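PDB 3ZTV: NAD nucleotidase from Haemophilus influenzae, which hydrolyses NAD and other nicotinamide and adenosine nucleotides in the periplasm, yielding adenosine and nicotinamide riboside, the latter then taken up by a permease. Local coordinates for residues A[224-230]-A[261-267]; A[66-70]-A[200-204]; A[14-18]-A[270-274]; A[99-105]-A[158-164]; A[21-25]-A[85-90]. One frame throughout, in Å; residues are numbered along the deposited sequence.

Contact 1. Residues A[224-230]-A[261-267]. With ZN (zinc ion), chain B.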
# COMPACT_ATOMS: atom_id res chain seq x y z
N THR A 224 -21.99 1.83 -1.93
CA THR A 224 -21.30 0.55 -1.76
C THR A 224 -21.82 -0.59 -2.63
O THR A 224 -23.04 -0.72 -2.86
CB THR A 224 -21.39 0.12 -0.28
OG1 THR A 224 -20.73 1.09 0.53
CG2 THR A 224 -20.78 -1.23 -0.03
N GLY A 225 -20.88 -1.42 -3.08
CA GLY A 225 -21.19 -2.75 -3.60
C GLY A 225 -20.24 -3.79 -3.05
O GLY A 225 -19.27 -3.47 -2.36
N ASP A 226 -20.56 -5.05 -3.36
CA ASP A 226 -19.79 -6.27 -3.09
C ASP A 226 -20.27 -7.14 -1.95
O ASP A 226 -20.19 -8.37 -2.04
CB ASP A 226 -18.27 -6.07 -2.97
CG ASP A 226 -17.50 -7.39 -2.99
OD1 ASP A 226 -17.54 -8.11 -4.02
OD2 ASP A 226 -16.84 -7.75 -1.99
N SER A 227 -20.73 -6.52 -0.87
CA SER A 227 -21.16 -7.26 0.32
C SER A 227 -22.61 -7.77 0.26
O SER A 227 -22.97 -8.68 1.00
CB SER A 227 -20.93 -6.43 1.59
OG SER A 227 -21.12 -5.02 1.39
N HIS A 228 -23.43 -7.20 -0.64
CA HIS A 228 -24.82 -7.65 -0.82
C HIS A 228 -25.69 -7.40 0.44
O HIS A 228 -26.73 -8.05 0.63
CB HIS A 228 -24.87 -9.16 -1.15
CG HIS A 228 -24.38 -9.56 -2.53
ND1 HIS A 228 -23.45 -8.87 -3.28
CD2 HIS A 228 -24.70 -10.66 -3.25
CE1 HIS A 228 -23.24 -9.53 -4.41
NE2 HIS A 228 -23.99 -10.61 -4.42
N TYR A 229 -25.29 -6.48 1.30
CA TYR A 229 -26.05 -6.20 2.53
C TYR A 229 -27.28 -5.35 2.27
O TYR A 229 -27.21 -4.32 1.59
CB TYR A 229 -25.19 -5.46 3.55
CG TYR A 229 -24.04 -6.23 4.16
CD1 TYR A 229 -23.97 -7.62 4.08
CD2 TYR A 229 -23.03 -5.56 4.84
CE1 TYR A 229 -22.90 -8.31 4.66
CE2 TYR A 229 -21.98 -6.24 5.43
CZ TYR A 229 -21.91 -7.61 5.33
OH TYR A 229 -20.85 -8.28 5.90
N LEU A 230 -28.40 -5.78 2.86
CA LEU A 230 -29.59 -4.93 2.93
C LEU A 230 -29.38 -3.89 4.04
O LEU A 230 -29.28 -4.23 5.22
CB LEU A 230 -30.85 -5.75 3.21
CG LEU A 230 -32.16 -4.97 3.38
CD1 LEU A 230 -32.52 -4.15 2.15
CD2 LEU A 230 -33.32 -5.90 3.76
N VAL A 261 -22.39 6.00 4.49
CA VAL A 261 -22.08 4.77 3.75
C VAL A 261 -23.37 3.96 3.60
O VAL A 261 -24.11 3.77 4.57
CB VAL A 261 -21.07 3.91 4.55
CG1 VAL A 261 -20.78 2.59 3.84
CG2 VAL A 261 -19.79 4.70 4.83
N MET A 262 -23.65 3.47 2.40
CA MET A 262 -24.84 2.64 2.22
C MET A 262 -24.73 1.72 1.02
O MET A 262 -24.08 2.05 0.03
CB MET A 262 -26.11 3.49 2.14
CG MET A 262 -26.30 4.26 0.85
SD MET A 262 -25.18 5.65 0.61
CE MET A 262 -26.01 6.45 -0.76
N GLU A 263 -25.39 0.56 1.12
CA GLU A 263 -25.50 -0.43 0.04
C GLU A 263 -26.99 -0.66 -0.24
O GLU A 263 -27.85 -0.25 0.56
CB GLU A 263 -24.82 -1.74 0.46
CG GLU A 263 -24.56 -2.73 -0.67
CD GLU A 263 -23.60 -3.83 -0.28
OE1 GLU A 263 -23.44 -4.13 0.91
OE2 GLU A 263 -22.98 -4.41 -1.19
N GLY A 264 -27.28 -1.33 -1.36
CA GLY A 264 -28.64 -1.58 -1.80
C GLY A 264 -28.95 -3.06 -2.00
O GLY A 264 -29.53 -3.47 -3.02
N TRP A 265 -28.59 -3.87 -1.01
CA TRP A 265 -28.86 -5.31 -1.06
C TRP A 265 -28.20 -5.92 -2.30
O TRP A 265 -27.00 -5.70 -2.51
CB TRP A 265 -30.38 -5.58 -0.99
CG TRP A 265 -30.76 -6.91 -0.37
CD1 TRP A 265 -29.93 -7.84 0.17
CD2 TRP A 265 -32.09 -7.43 -0.22
NE1 TRP A 265 -30.65 -8.91 0.64
CE2 TRP A 265 -31.98 -8.68 0.41
CE3 TRP A 265 -33.36 -6.95 -0.55
CZ2 TRP A 265 -33.10 -9.47 0.71
CZ3 TRP A 265 -34.47 -7.72 -0.26
CH2 TRP A 265 -34.33 -8.98 0.35
N ALA A 266 -28.92 -6.69 -3.12
CA ALA A 266 -28.38 -7.25 -4.35
C ALA A 266 -29.50 -7.77 -5.23
O ALA A 266 -30.68 -7.70 -4.87
CB ALA A 266 -27.39 -8.38 -4.03
N TYR A 267 -29.12 -8.29 -6.40
CA TYR A 267 -30.01 -9.06 -7.29
C TYR A 267 -31.26 -8.28 -7.72
O TYR A 267 -32.38 -8.81 -7.71
CB TYR A 267 -30.39 -10.41 -6.67
CG TYR A 267 -29.23 -11.34 -6.36
CD1 TYR A 267 -27.96 -11.12 -6.88
CD2 TYR A 267 -29.42 -12.45 -5.55
CE1 TYR A 267 -26.90 -11.98 -6.58
CE2 TYR A 267 -28.37 -13.32 -5.26
CZ TYR A 267 -27.11 -13.07 -5.78
OH TYR A 267 -26.06 -13.92 -5.49
ZN ZN B . -18.68 -8.14 -5.84
O HOH W 1 -19.97 -9.38 -4.94
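E263 swings its CG anti to the backbone N (chi1 -166°) and stays extended beyond it, which carries the carboxylate across into the loop formed by S227, H228 and Y229. Three donors of that loop then grip it. S227 OG gives a short bond of 2.5 Å to E263 OE1 on the syn side, while Y229 N reaches the same oxygen at 3.0 Å from the opposite face of its plane. H228 N donates to E263 OE2 from above the carboxylate, at 2.9 Å. A buried acid thus probably fixes the shape of a metal-binding loop, whose D226 binds one zinc ion through OD1 and pairs with K163 through OD2. Farther along, the H228 ring takes A266 CB over one face, 3.8 Å from its centroid, and turns an edge to the ring of Y267 in an offset T-shaped pair with planes at 76°. W265 N bonds to Y229 O at 3.0 Å, and the five-membered ring of W265 receives L230 CB over its face in a CH-pi contact. T224 ends strand 221-224, parallel to its sheet neighbour 258-263; helix 206-215 covers T224 and Y229 through S206, and W265 leans on V270 of strand 270-278.

Contact 2. Residues A[66-70]-A[200-204]. With ZN (zinc ion), chain B; ZN (zinc ion), chain C.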
# COMPACT_ATOMS: atom_id res chain seq x y z
N LEU A 66 -26.70 5.80 -9.92
CA LEU A 66 -25.43 5.07 -9.80
C LEU A 66 -25.60 3.56 -9.73
O LEU A 66 -26.57 3.04 -9.16
CB LEU A 66 -24.69 5.52 -8.55
CG LEU A 66 -24.47 7.02 -8.37
CD1 LEU A 66 -23.91 7.30 -6.98
CD2 LEU A 66 -23.57 7.60 -9.45
N HIS A 67 -24.61 2.85 -10.28
CA HIS A 67 -24.52 1.40 -10.19
C HIS A 67 -23.16 1.02 -9.59
O HIS A 67 -22.12 1.34 -10.17
CB HIS A 67 -24.69 0.77 -11.57
CG HIS A 67 -24.87 -0.72 -11.54
ND1 HIS A 67 -24.00 -1.58 -10.90
CD2 HIS A 67 -25.83 -1.50 -12.10
CE1 HIS A 67 -24.43 -2.82 -11.05
NE2 HIS A 67 -25.53 -2.80 -11.78
N ALA A 68 -23.15 0.42 -8.41
CA ALA A 68 -21.90 0.16 -7.70
C ALA A 68 -21.18 -1.17 -8.01
O ALA A 68 -20.38 -1.64 -7.19
CB ALA A 68 -22.10 0.31 -6.19
N GLY A 69 -21.44 -1.75 -9.19
CA GLY A 69 -20.65 -2.88 -9.67
C GLY A 69 -21.27 -4.26 -9.56
O GLY A 69 -22.35 -4.45 -8.97
N ASP A 70 -20.60 -5.24 -10.17
CA ASP A 70 -21.14 -6.60 -10.37
C ASP A 70 -22.50 -6.56 -11.08
O ASP A 70 -23.53 -7.08 -10.61
CB ASP A 70 -21.27 -7.38 -9.06
CG ASP A 70 -19.95 -7.98 -8.57
OD1 ASP A 70 -18.90 -7.87 -9.25
OD2 ASP A 70 -20.00 -8.58 -7.48
N LEU A 200 -17.76 8.67 -3.34
CA LEU A 200 -16.98 7.50 -3.70
C LEU A 200 -17.96 6.36 -4.05
O LEU A 200 -18.80 5.97 -3.23
CB LEU A 200 -16.08 7.10 -2.53
CG LEU A 200 -15.15 5.91 -2.73
CD1 LEU A 200 -14.11 6.24 -3.79
CD2 LEU A 200 -14.49 5.52 -1.42
N LEU A 201 -17.87 5.87 -5.28
CA LEU A 201 -18.69 4.77 -5.79
C LEU A 201 -17.79 3.53 -5.75
O LEU A 201 -16.92 3.35 -6.62
CB LEU A 201 -19.16 5.09 -7.21
CG LEU A 201 -20.09 4.09 -7.88
CD1 LEU A 201 -21.36 3.84 -7.06
CD2 LEU A 201 -20.44 4.53 -9.29
N SER A 202 -17.96 2.73 -4.71
CA SER A 202 -16.95 1.73 -4.34
C SER A 202 -17.48 0.31 -4.17
O SER A 202 -18.31 0.03 -3.31
CB SER A 202 -16.25 2.14 -3.04
OG SER A 202 -15.44 1.07 -2.57
N HIS A 203 -16.94 -0.58 -5.02
CA HIS A 203 -17.15 -2.02 -4.90
C HIS A 203 -16.19 -2.68 -3.91
O HIS A 203 -15.93 -3.90 -4.00
CB HIS A 203 -17.06 -2.75 -6.25
CG HIS A 203 -17.94 -3.96 -6.33
ND1 HIS A 203 -17.54 -5.25 -6.04
CD2 HIS A 203 -19.26 -4.03 -6.61
CE1 HIS A 203 -18.58 -6.07 -6.17
NE2 HIS A 203 -19.63 -5.35 -6.52
N ALA A 204 -15.64 -1.91 -2.97
CA ALA A 204 -14.71 -2.49 -1.99
C ALA A 204 -15.39 -3.35 -0.93
O ALA A 204 -14.70 -4.07 -0.20
CB ALA A 204 -13.88 -1.40 -1.31
ZN ZN B . -18.68 -8.14 -5.84
ZN ZN C . -21.75 -9.14 -5.96
O HOH W 1 -19.97 -9.38 -4.94
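L201 and A68 meet between the two facing sheets of the calcineurin-like metallophosphoesterase fold. Strand 63-67 belongs to one sheet and strand 198-203 to the other, and the touching parts run within 12° of the same direction. The tight half of the contact is apolar. CG of L201 stands anti to its own backbone N (chi1 -177°), which carries the branched end between the sheets, with CD1 3.7 Å from A68 CB and 4.0 Å from L66 CB; the other branch, CD2, rests 3.7 Å from H67 O. V223 of strand 221-224 packs on both L66 and L201. The other end is looser: close packing gives way to polar, metal-binding groups, held through two zinc ions and outside partners. There the planes of the D70 carboxylate and the H203 ring are 58° apart, without a direct hydrogen bond between them. H203, whose ring orientation in the model is doubtful and which sits beside D20, its modelled hydrogen-bond partner, is probably a ligand of the zinc that D70 shares with N102 and D226. H67 ND1 accepts G69 N in the plane of its ring, and H67 NE2 is paired with H21. D70 OD1 is bonded to H103 N, while D70 OD2 bridges the metals, 2.1 Å from one zinc and 2.4 Å from the other.

Contact 3. Residues A[14-18]-A[270-274]; sequences SILHI and VVGDL
L274, H17 and G272 give up the most surface where strands 14-18 and 270-274 run antiparallel, their axes 4.7 Å apart, in one of the two central sheets of the metallophosphoesterase fold. L274 faces I15 in a hydrogen-bonded pair: I15 N donates to L274 O and L274 N returns a bond to I15 O, each at 2.9 Å. Two residues on, H17 and G272 repeat the pattern, with H17 N to G272 O at 3.0 Å and G272 N to H17 O at 2.9 Å. The H17 side chain takes the crowded position between backbone N and carbonyl carbon (chi1 69°), which folds its ring across to the partner strand, one face turned to the backbone of G272. Between these pairs L16 faces D273 on the other side of the sheet, where a water donates to both I15 O and D273 OD1; R288 and Y60 also hold D273. Helix 46-59 packs on L16 and V271, M262 of strand 258-263 lies against H17 and L274, and strands 63-67 and 284-295 extend the sheet.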
# COMPACT_ATOMS: atom_id res chain seq x y z
N SER A 14 -29.76 14.25 -5.09
CA SER A 14 -30.65 13.11 -4.87
C SER A 14 -30.01 11.84 -5.42
O SER A 14 -30.11 11.55 -6.61
CB SER A 14 -32.02 13.36 -5.51
OG SER A 14 -32.62 14.50 -4.91
N ILE A 15 -29.33 11.10 -4.55
CA ILE A 15 -28.63 9.89 -4.97
C ILE A 15 -29.60 8.71 -5.07
O ILE A 15 -30.36 8.43 -4.15
CB ILE A 15 -27.48 9.57 -4.00
CG1 ILE A 15 -26.55 10.79 -3.89
CG2 ILE A 15 -26.72 8.33 -4.45
CD1 ILE A 15 -25.45 10.62 -2.88
N LEU A 16 -29.57 8.04 -6.21
CA LEU A 16 -30.41 6.87 -6.50
C LEU A 16 -29.46 5.77 -6.97
O LEU A 16 -28.69 5.99 -7.91
CB LEU A 16 -31.42 7.19 -7.59
CG LEU A 16 -32.44 8.28 -7.24
CD1 LEU A 16 -33.18 8.78 -8.48
CD2 LEU A 16 -33.43 7.76 -6.21
N HIS A 17 -29.47 4.62 -6.31
CA HIS A 17 -28.42 3.65 -6.58
C HIS A 17 -28.85 2.19 -6.45
O HIS A 17 -29.76 1.84 -5.69
CB HIS A 17 -27.22 3.93 -5.66
CG HIS A 17 -27.49 3.65 -4.22
ND1 HIS A 17 -28.18 4.50 -3.38
CD2 HIS A 17 -27.13 2.59 -3.46
CE1 HIS A 17 -28.25 3.97 -2.18
NE2 HIS A 17 -27.61 2.81 -2.20
N ILE A 18 -28.21 1.35 -7.26
CA ILE A 18 -28.29 -0.11 -7.11
C ILE A 18 -26.87 -0.71 -7.13
O ILE A 18 -25.89 -0.01 -7.46
CB ILE A 18 -29.15 -0.81 -8.21
CG1 ILE A 18 -28.44 -0.87 -9.58
CG2 ILE A 18 -30.50 -0.14 -8.35
CD1 ILE A 18 -29.12 -1.84 -10.56
N VAL A 270 -33.51 -3.71 -4.83
CA VAL A 270 -33.64 -2.44 -4.11
C VAL A 270 -33.14 -1.28 -4.93
O VAL A 270 -32.10 -1.39 -5.61
CB VAL A 270 -32.84 -2.48 -2.76
CG1 VAL A 270 -32.59 -1.07 -2.18
CG2 VAL A 270 -33.56 -3.35 -1.75
N VAL A 271 -33.86 -0.17 -4.87
CA VAL A 271 -33.34 1.12 -5.30
C VAL A 271 -33.12 1.96 -4.04
O VAL A 271 -34.09 2.25 -3.33
CB VAL A 271 -34.28 1.83 -6.29
CG1 VAL A 271 -33.88 3.30 -6.46
CG2 VAL A 271 -34.30 1.11 -7.63
N GLY A 272 -31.87 2.32 -3.76
CA GLY A 272 -31.58 3.19 -2.64
C GLY A 272 -31.80 4.64 -3.03
O GLY A 272 -31.51 5.05 -4.16
N ASP A 273 -32.30 5.43 -2.09
CA ASP A 273 -32.77 6.80 -2.32
C ASP A 273 -32.30 7.65 -1.13
O ASP A 273 -32.85 7.54 -0.03
CB ASP A 273 -34.31 6.69 -2.39
CG ASP A 273 -35.03 8.03 -2.47
OD1 ASP A 273 -34.41 9.10 -2.44
OD2 ASP A 273 -36.29 7.97 -2.55
N LEU A 274 -31.24 8.43 -1.34
CA LEU A 274 -30.62 9.25 -0.29
C LEU A 274 -30.56 10.70 -0.74
O LEU A 274 -29.84 11.04 -1.68
CB LEU A 274 -29.21 8.73 0.06
CG LEU A 274 -28.59 9.35 1.33
CD1 LEU A 274 -29.28 8.76 2.54
CD2 LEU A 274 -27.08 9.12 1.40
O HOH W 2 -32.56 10.42 -3.93

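Contact 4. Residues A[99-105]-A[158-164]. With ZN (zinc ion), chain B.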
# COMPACT_ATOMS: atom_id res chain seq x y z
N THR A 99 -19.41 1.60 -11.63
CA THR A 99 -18.04 1.25 -11.25
C THR A 99 -17.82 -0.26 -11.42
O THR A 99 -18.75 -1.05 -11.30
CB THR A 99 -17.66 1.74 -9.81
OG1 THR A 99 -16.24 1.87 -9.71
CG2 THR A 99 -18.16 0.78 -8.76
N LEU A 100 -16.58 -0.63 -11.73
CA LEU A 100 -16.25 -2.05 -11.86
C LEU A 100 -16.30 -2.79 -10.53
O LEU A 100 -15.80 -2.30 -9.51
CB LEU A 100 -14.85 -2.21 -12.47
CG LEU A 100 -14.59 -1.54 -13.82
CD1 LEU A 100 -13.13 -1.69 -14.19
CD2 LEU A 100 -15.50 -2.16 -14.88
N GLY A 101 -16.92 -3.97 -10.55
CA GLY A 101 -16.85 -4.89 -9.43
C GLY A 101 -15.81 -5.97 -9.66
O GLY A 101 -14.91 -5.83 -10.52
N ASN A 102 -15.90 -7.03 -8.87
CA ASN A 102 -14.97 -8.14 -8.99
C ASN A 102 -15.39 -9.10 -10.09
O ASN A 102 -14.54 -9.58 -10.85
CB ASN A 102 -14.75 -8.89 -7.66
CG ASN A 102 -16.03 -9.36 -7.00
OD1 ASN A 102 -16.97 -8.60 -6.87
ND2 ASN A 102 -16.07 -10.60 -6.57
N HIS A 103 -16.68 -9.36 -10.22
CA HIS A 103 -17.14 -10.33 -11.22
C HIS A 103 -17.06 -9.80 -12.64
O HIS A 103 -17.14 -10.57 -13.59
CB HIS A 103 -18.54 -10.83 -10.89
CG HIS A 103 -18.57 -11.82 -9.77
ND1 HIS A 103 -18.78 -11.46 -8.46
CD2 HIS A 103 -18.42 -13.16 -9.77
CE1 HIS A 103 -18.76 -12.54 -7.70
NE2 HIS A 103 -18.53 -13.59 -8.47
N GLU A 104 -16.87 -8.49 -12.80
CA GLU A 104 -16.65 -7.94 -14.13
C GLU A 104 -15.43 -8.58 -14.82
O GLU A 104 -15.34 -8.55 -16.04
CB GLU A 104 -16.49 -6.41 -14.06
CG GLU A 104 -17.79 -5.64 -14.33
CD GLU A 104 -18.84 -5.79 -13.24
OE1 GLU A 104 -18.51 -5.59 -12.06
OE2 GLU A 104 -20.01 -6.09 -13.56
N PHE A 105 -14.53 -9.18 -14.04
CA PHE A 105 -13.33 -9.82 -14.59
C PHE A 105 -13.41 -11.36 -14.66
O PHE A 105 -12.42 -12.00 -14.99
CB PHE A 105 -12.09 -9.39 -13.79
CG PHE A 105 -11.70 -7.96 -14.04
CD1 PHE A 105 -10.94 -7.61 -15.14
CD2 PHE A 105 -12.09 -6.95 -13.16
CE1 PHE A 105 -10.57 -6.30 -15.38
CE2 PHE A 105 -11.73 -5.63 -13.40
CZ PHE A 105 -10.96 -5.30 -14.50
N LEU A 158 -14.08 2.90 -7.43
CA LEU A 158 -13.14 2.05 -6.69
C LEU A 158 -13.58 0.59 -6.71
O LEU A 158 -14.77 0.31 -6.57
CB LEU A 158 -13.02 2.54 -5.24
CG LEU A 158 -11.73 2.22 -4.47
CD1 LEU A 158 -10.56 3.07 -4.97
CD2 LEU A 158 -11.94 2.46 -2.97
N ASP A 159 -12.62 -0.32 -6.81
CA ASP A 159 -12.90 -1.76 -6.80
C ASP A 159 -12.21 -2.46 -5.64
O ASP A 159 -11.22 -1.97 -5.10
CB ASP A 159 -12.41 -2.39 -8.11
CG ASP A 159 -13.22 -3.63 -8.54
OD1 ASP A 159 -14.02 -4.20 -7.76
OD2 ASP A 159 -13.03 -4.04 -9.72
N THR A 160 -12.77 -3.59 -5.24
CA THR A 160 -12.10 -4.49 -4.32
C THR A 160 -10.87 -5.10 -5.00
O THR A 160 -10.91 -5.48 -6.18
CB THR A 160 -13.07 -5.55 -3.79
OG1 THR A 160 -12.44 -6.30 -2.75
CG2 THR A 160 -13.60 -6.49 -4.91
N VAL A 161 -9.75 -5.18 -4.28
CA VAL A 161 -8.47 -5.58 -4.87
C VAL A 161 -8.20 -7.08 -4.77
O VAL A 161 -8.23 -7.79 -5.78
CB VAL A 161 -7.29 -4.76 -4.31
CG1 VAL A 161 -5.97 -5.31 -4.83
CG2 VAL A 161 -7.44 -3.28 -4.70
N ASN A 162 -7.91 -7.57 -3.56
CA ASN A 162 -7.53 -8.97 -3.39
C ASN A 162 -8.56 -9.95 -3.95
O ASN A 162 -8.22 -10.92 -4.63
CB ASN A 162 -7.27 -9.30 -1.91
CG ASN A 162 -6.05 -8.59 -1.35
OD1 ASN A 162 -5.16 -8.16 -2.09
ND2 ASN A 162 -5.99 -8.49 -0.03
N LYS A 163 -9.84 -9.69 -3.68
CA LYS A 163 -10.90 -10.57 -4.16
C LYS A 163 -10.91 -10.68 -5.69
O LYS A 163 -11.12 -11.76 -6.26
CB LYS A 163 -12.26 -10.09 -3.63
CG LYS A 163 -13.42 -10.97 -4.07
CD LYS A 163 -14.73 -10.50 -3.46
CE LYS A 163 -14.79 -10.74 -1.96
NZ LYS A 163 -16.17 -10.51 -1.43
N THR A 164 -10.69 -9.56 -6.37
CA THR A 164 -10.67 -9.54 -7.83
C THR A 164 -9.44 -10.25 -8.37
O THR A 164 -9.54 -11.12 -9.25
CB THR A 164 -10.75 -8.09 -8.38
OG1 THR A 164 -11.91 -7.45 -7.85
CG2 THR A 164 -10.84 -8.10 -9.91
ZN ZN B . -18.68 -8.14 -5.84
O HOH W 1 -19.97 -9.38 -4.94
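G101 O and D159 OD2 lie just 2.7 Å apart, a striking approach for a carbonyl and a carboxylate, and consistent with a proton held by the acid. The D159 group is turned to the loop by its first torsion, CG anti to the backbone N (chi1 -151°), and L100 O also lies 3.1 Å from D159 OD1. T160 N gives that oxygen a weak bond. The loop is the GNHE signature of metallophosphoesterases, and here it illustrates how a metal ligand is packed against its second shell. N102, which binds a zinc ion, rests its CB 3.2 Å from T164 OG1, a hydroxyl whose own bond goes to T160 O at 2.8 Å. T160 CG2 packs on the same CB at 3.8 Å. G101 N donates to E104 OE1 on the anti side of that carboxylate (2.7 Å), an oxygen that also receives D70 N. F105 adds apolar contact, its CD2 3.7 Å from T164 CG2. At the far end L158 N makes a weak bond with T99 OG1, which is better paired with L124 O. K163 of helix 162-167 reaches D226; strand 198-203 flanks N102 and D159, helix 108-116 packs on L100 and F105, and helix 179-191 backs L158 and T160.

Contact 5. Residues A[21-25]-A[85-90]; sequences HHSYL and ADAAVM. With ZN (zinc ion), chain C.
H21 and S23 share the carboxylate of D86 across a type I' turn that runs from H21 to Y24 and overlaps the Asp-x-His metal motif of the family (D20 to H22). Each oxygen of D86 has its own donor. H21 NE2 gives to D86 OD1 at 2.8 Å, meeting it on the anti side, while S23 OG gives to D86 OD2 at 2.7 Å on the syn side. The planes of the H21 ring and the carboxylate are 58° apart. H21 ND1 pairs with H67 NE2, S23 OG is also bonded to T73 N, and H22 uses NE2 for a zinc ion (2.1 Å) and ND1 for T73 O. The turn is closed by Y24 N to H21 O. Helix 84-93 thus holds the two neighbours of the metal ligand H22. Beside the polar pair, L25 spreads its branches over the helix, CD2 lying 3.9 Å from A85 CB and 4.1 Å from V89 CG1, and CD1 touching V89 CG2. H21 takes a sulfur at its ring edge, M90 SD standing 4.0 Å from H21 CE1.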
# COMPACT_ATOMS: atom_id res chain seq x y z
N HIS A 21 -26.40 -6.46 -9.20
CA HIS A 21 -27.56 -7.11 -9.82
C HIS A 21 -27.26 -8.50 -10.40
O HIS A 21 -28.17 -9.32 -10.52
CB HIS A 21 -28.36 -6.18 -10.77
CG HIS A 21 -27.88 -6.14 -12.19
ND1 HIS A 21 -27.02 -5.18 -12.67
CD2 HIS A 21 -28.24 -6.89 -13.27
CE1 HIS A 21 -26.82 -5.36 -13.96
NE2 HIS A 21 -27.57 -6.39 -14.35
N HIS A 22 -25.99 -8.76 -10.72
CA HIS A 22 -25.55 -10.13 -11.07
C HIS A 22 -26.44 -10.79 -12.14
O HIS A 22 -26.82 -11.95 -12.02
CB HIS A 22 -25.48 -11.00 -9.82
CG HIS A 22 -24.26 -10.77 -8.99
ND1 HIS A 22 -23.02 -11.27 -9.32
CD2 HIS A 22 -24.09 -10.12 -7.81
CE1 HIS A 22 -22.13 -10.91 -8.40
NE2 HIS A 22 -22.77 -10.23 -7.46
N SER A 23 -26.79 -10.01 -13.16
CA SER A 23 -27.55 -10.53 -14.29
C SER A 23 -28.96 -11.00 -13.95
O SER A 23 -29.57 -11.76 -14.71
CB SER A 23 -26.76 -11.62 -15.03
OG SER A 23 -25.54 -11.11 -15.52
N TYR A 24 -29.50 -10.53 -12.81
CA TYR A 24 -30.89 -10.84 -12.44
C TYR A 24 -31.84 -9.90 -13.17
O TYR A 24 -32.30 -8.89 -12.60
CB TYR A 24 -31.10 -10.76 -10.92
CG TYR A 24 -30.69 -12.02 -10.20
CD1 TYR A 24 -29.35 -12.37 -10.07
CD2 TYR A 24 -31.65 -12.88 -9.67
CE1 TYR A 24 -28.97 -13.53 -9.42
CE2 TYR A 24 -31.28 -14.04 -9.01
CZ TYR A 24 -29.94 -14.36 -8.89
OH TYR A 24 -29.59 -15.52 -8.23
N LEU A 25 -32.13 -10.21 -14.42
CA LEU A 25 -33.03 -9.37 -15.19
C LEU A 25 -34.49 -9.57 -14.80
O LEU A 25 -35.30 -8.64 -14.90
CB LEU A 25 -32.86 -9.61 -16.69
CG LEU A 25 -31.84 -8.72 -17.41
CD1 LEU A 25 -30.47 -8.77 -16.75
CD2 LEU A 25 -31.74 -9.09 -18.88
N ALA A 85 -27.13 -8.46 -22.66
CA ALA A 85 -28.44 -8.27 -22.05
C ALA A 85 -28.34 -7.29 -20.88
O ALA A 85 -29.19 -6.40 -20.72
CB ALA A 85 -29.02 -9.59 -21.60
N ASP A 86 -27.29 -7.44 -20.07
CA ASP A 86 -27.06 -6.54 -18.95
C ASP A 86 -26.79 -5.13 -19.45
O ASP A 86 -27.34 -4.17 -18.92
CB ASP A 86 -25.91 -7.05 -18.09
CG ASP A 86 -26.27 -8.31 -17.34
OD1 ASP A 86 -27.17 -8.23 -16.48
OD2 ASP A 86 -25.69 -9.37 -17.63
N ALA A 87 -25.96 -4.99 -20.49
CA ALA A 87 -25.70 -3.68 -21.05
C ALA A 87 -26.98 -3.02 -21.55
O ALA A 87 -27.19 -1.82 -21.35
CB ALA A 87 -24.65 -3.76 -22.18
N ALA A 88 -27.85 -3.81 -22.18
CA ALA A 88 -29.09 -3.28 -22.74
C ALA A 88 -30.01 -2.70 -21.66
O ALA A 88 -30.55 -1.59 -21.81
CB ALA A 88 -29.81 -4.36 -23.55
N VAL A 89 -30.21 -3.44 -20.59
CA VAL A 89 -31.10 -2.96 -19.53
C VAL A 89 -30.48 -1.81 -18.73
O VAL A 89 -31.18 -0.89 -18.30
CB VAL A 89 -31.66 -4.09 -18.63
CG1 VAL A 89 -32.45 -5.11 -19.47
CG2 VAL A 89 -30.55 -4.77 -17.85
N MET A 90 -29.16 -1.85 -18.55
CA MET A 90 -28.45 -0.74 -17.91
C MET A 90 -28.57 0.54 -18.74
O MET A 90 -28.85 1.61 -18.20
CB MET A 90 -26.98 -1.10 -17.68
CG MET A 90 -26.78 -2.17 -16.62
SD MET A 90 -25.12 -2.87 -16.59
CE MET A 90 -24.18 -1.58 -15.76
ZN ZN C . -21.75 -9.14 -5.96
O HOH W 1 -19.97 -9.38 -4.94

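How the contacts relate
From the N terminus, contact 3 opens first and closes last, pairing strand 11-18 with strand 270-278 so that the other four contacts nest inside its loop. Contact 5 opens next, joining the turn after the first strand to helix 84-93; before it closes, contact 2 opens at 66-70, so these two cross. Contact 2 joins the two sheets and encloses contact 4, which binds the loop after strand 97-99 to the end of strand 151-159 and the helix after it. Contact 1 follows in series, fastening the loop after strand 221-224 to strand 258-263. Contacts 1, 2, 4 and 5 converge on the dizinc centre and its bridging water.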